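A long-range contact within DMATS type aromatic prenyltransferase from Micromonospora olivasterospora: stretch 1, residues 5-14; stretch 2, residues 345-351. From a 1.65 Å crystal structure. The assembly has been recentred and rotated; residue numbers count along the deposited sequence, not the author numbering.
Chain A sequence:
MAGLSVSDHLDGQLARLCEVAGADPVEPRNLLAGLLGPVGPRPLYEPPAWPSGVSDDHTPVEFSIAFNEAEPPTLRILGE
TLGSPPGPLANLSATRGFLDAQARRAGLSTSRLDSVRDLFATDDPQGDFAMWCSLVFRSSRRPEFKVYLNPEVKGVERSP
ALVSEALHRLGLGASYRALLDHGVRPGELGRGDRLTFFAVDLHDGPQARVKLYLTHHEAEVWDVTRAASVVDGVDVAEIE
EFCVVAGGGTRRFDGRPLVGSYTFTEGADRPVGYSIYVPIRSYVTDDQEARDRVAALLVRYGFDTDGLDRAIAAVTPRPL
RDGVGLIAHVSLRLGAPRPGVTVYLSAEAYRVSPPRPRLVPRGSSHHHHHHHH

Stretch 1, residues 5-14: SVSDHLDGQL
Stretch 2, residues 345-351: LSAEAYR

A single backbone carbonyl in an irregular segment can anchor two side chains from a distant helix, and this prenyltransferase offers a compact example. The helix begins at Val-6 and continues beyond Leu-14 with near-ideal torsions. Ser-5 (chi1 p) caps its start, Ser-5 OG accepting from Asp-8 N at 3.0 Å, while Ser-5 N donates to Asp-8 OD2 at 2.8 Å.

Stretch 2 enters as extended chain at Leu-345 (phi/psi -116/124), too far away to touch the helix. Ser-346 (-79/140) directs its CB away from it. The chain then bends at Ala-347 (-65/-35), with Ala-347 CA 6.6 Å from Leu-10 CA. Its carbonyl is the hub: His-9 NE2 and Gln-13 NE2 each donate to Ala-347 O at 3.0 Å, with angles of 141° and 163°. Four residues apart, the donors lie about one helical turn from each other, so both can converge on a single acceptor. His-9 (chi1 t, chi2 69°) meets the oxygen at its ring edge; Gln-13 adopts m, t and chi3 -44°. Gln-13 OE1 is buried without a partner, 3.6 Å from Ala-347 CB. That methyl also packs tightly against Leu-10 (m, t), Leu-10 CD2 to Ala-347 CB being 3.3 Å.

Glu-348 takes a left-handed conformation (49/45) and contributes little. Ala-349 (-70/-27) returns to the helix, Ala-349 CA lying 6.6 Å from Val-6 CA; His-9 CD2 lies 3.7 Å from Ala-349 CA, and Leu-10 CD2 reaches within 4.4 Å of Ala-349 CB. At Tyr-350 (-114/-37; chi1 m, chi2 -64°) the CB points sideways but the ring end comes nearer, placing Tyr-350 OH 3.4 Å from Val-6 CG2, with Val-6 in rotamer t. Arg-351 (-150/139) extends out of reach. The register is therefore antiparallel: advancing from Ala-347 to Tyr-350 retraces the helix toward its N-terminus.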

# COMPACT_ATOMS: atom_id res chain seq x y z
N SER A 5 10.31 -20.41 -10.31
CA SER A 5 9.41 -19.36 -10.86
C SER A 5 9.14 -18.27 -9.81
O SER A 5 9.37 -18.47 -8.60
CB SER A 5 8.13 -19.96 -11.33
OG SER A 5 7.38 -20.46 -10.22
N VAL A 6 8.58 -17.17 -10.26
CA VAL A 6 8.09 -16.12 -9.35
C VAL A 6 7.05 -16.71 -8.41
O VAL A 6 7.12 -16.41 -7.23
CB VAL A 6 7.54 -14.94 -10.15
CG1 VAL A 6 6.99 -13.87 -9.22
CG2 VAL A 6 8.59 -14.39 -11.10
N SER A 7 6.11 -17.51 -8.90
CA SER A 7 5.09 -18.18 -8.05
C SER A 7 5.77 -19.04 -6.97
O SER A 7 5.31 -19.03 -5.78
CB SER A 7 4.13 -19.00 -8.88
OG SER A 7 3.31 -19.82 -8.02
N ASP A 8 6.76 -19.83 -7.36
CA ASP A 8 7.49 -20.71 -6.42
C ASP A 8 7.97 -19.88 -5.22
O ASP A 8 7.67 -20.27 -4.06
CB ASP A 8 8.68 -21.40 -7.09
CG ASP A 8 8.34 -22.43 -8.16
OD1 ASP A 8 7.21 -22.91 -8.18
OD2 ASP A 8 9.21 -22.68 -8.99
N HIS A 9 8.63 -18.75 -5.50
CA HIS A 9 9.18 -17.83 -4.48
C HIS A 9 8.02 -17.25 -3.65
O HIS A 9 8.05 -17.40 -2.40
CB HIS A 9 10.03 -16.76 -5.16
CG HIS A 9 10.91 -16.02 -4.21
ND1 HIS A 9 11.99 -16.60 -3.59
CD2 HIS A 9 10.87 -14.75 -3.76
CE1 HIS A 9 12.58 -15.70 -2.78
NE2 HIS A 9 11.92 -14.58 -2.89
N LEU A 10 7.05 -16.59 -4.29
CA LEU A 10 6.02 -15.77 -3.57
C LEU A 10 5.03 -16.68 -2.87
O LEU A 10 4.59 -16.33 -1.78
CB LEU A 10 5.28 -14.88 -4.55
CG LEU A 10 6.12 -13.91 -5.38
CD1 LEU A 10 5.23 -12.89 -6.03
CD2 LEU A 10 7.17 -13.24 -4.59
N ASP A 11 4.65 -17.78 -3.51
CA ASP A 11 3.67 -18.72 -2.93
C ASP A 11 4.23 -19.27 -1.62
O ASP A 11 3.49 -19.41 -0.70
CB ASP A 11 3.31 -19.84 -3.92
CG ASP A 11 2.30 -20.84 -3.38
OD1 ASP A 11 1.16 -20.42 -3.02
OD2 ASP A 11 2.67 -22.05 -3.30
N GLY A 12 5.54 -19.58 -1.56
CA GLY A 12 6.19 -20.06 -0.32
C GLY A 12 6.18 -19.01 0.77
O GLY A 12 5.89 -19.33 1.90
N GLN A 13 6.51 -17.78 0.43
CA GLN A 13 6.46 -16.63 1.35
C GLN A 13 5.04 -16.50 1.92
O GLN A 13 4.90 -16.41 3.15
CB GLN A 13 6.92 -15.37 0.63
CG GLN A 13 8.39 -15.39 0.27
CD GLN A 13 8.81 -14.23 -0.59
OE1 GLN A 13 8.13 -13.88 -1.55
NE2 GLN A 13 9.95 -13.63 -0.27
N LEU A 14 4.02 -16.48 1.08
CA LEU A 14 2.62 -16.30 1.54
C LEU A 14 2.21 -17.47 2.47
O LEU A 14 1.55 -17.22 3.46
CB LEU A 14 1.67 -16.20 0.36
CG LEU A 14 0.20 -16.00 0.74
CD1 LEU A 14 0.04 -14.80 1.63
CD2 LEU A 14 -0.68 -15.88 -0.49
N LEU A 345 6.76 -5.83 3.82
CA LEU A 345 7.86 -6.79 3.59
C LEU A 345 7.98 -7.12 2.09
O LEU A 345 6.98 -7.54 1.47
CB LEU A 345 7.60 -8.03 4.43
CG LEU A 345 7.58 -7.81 5.94
CD1 LEU A 345 7.15 -9.09 6.67
CD2 LEU A 345 8.93 -7.36 6.44
N SER A 346 9.17 -6.91 1.54
CA SER A 346 9.46 -7.11 0.11
C SER A 346 9.68 -8.59 -0.20
O SER A 346 10.35 -9.28 0.54
CB SER A 346 10.67 -6.31 -0.29
OG SER A 346 10.49 -4.93 0.00
N ALA A 347 9.17 -9.04 -1.34
CA ALA A 347 9.40 -10.40 -1.85
C ALA A 347 10.88 -10.61 -2.20
O ALA A 347 11.36 -11.72 -2.04
CB ALA A 347 8.52 -10.62 -3.06
N GLU A 348 11.57 -9.59 -2.68
CA GLU A 348 12.97 -9.69 -3.15
C GLU A 348 13.09 -10.89 -4.12
O GLU A 348 14.10 -11.66 -4.02
CB GLU A 348 13.93 -9.84 -1.98
CG GLU A 348 13.94 -8.66 -1.03
CD GLU A 348 14.98 -8.73 0.10
OE1 GLU A 348 15.53 -7.71 0.42
OE2 GLU A 348 15.16 -9.85 0.69
N ALA A 349 12.16 -11.03 -5.04
CA ALA A 349 12.19 -12.11 -6.04
C ALA A 349 13.33 -11.86 -7.04
O ALA A 349 13.83 -12.86 -7.59
CB ALA A 349 10.85 -12.25 -6.72
N TYR A 350 13.73 -10.62 -7.26
CA TYR A 350 14.71 -10.25 -8.32
C TYR A 350 16.01 -9.71 -7.77
O TYR A 350 17.03 -9.97 -8.41
CB TYR A 350 14.09 -9.23 -9.28
CG TYR A 350 13.01 -9.82 -10.12
CD1 TYR A 350 13.30 -10.82 -11.03
CD2 TYR A 350 11.68 -9.44 -9.98
CE1 TYR A 350 12.33 -11.41 -11.81
CE2 TYR A 350 10.68 -10.04 -10.73
CZ TYR A 350 11.00 -11.02 -11.65
OH TYR A 350 10.03 -11.59 -12.41
N ARG A 351 15.97 -8.95 -6.68
CA ARG A 351 17.16 -8.26 -6.15
C ARG A 351 17.04 -8.11 -4.64
O ARG A 351 15.90 -7.86 -4.15
CB ARG A 351 17.31 -6.91 -6.86
CG ARG A 351 18.63 -6.21 -6.60
CD ARG A 351 18.88 -5.09 -7.59
NE ARG A 351 20.20 -4.49 -7.35
CZ ARG A 351 20.47 -3.50 -6.49
NH1 ARG A 351 19.51 -2.95 -5.75
NH2 ARG A 351 21.72 -3.06 -6.37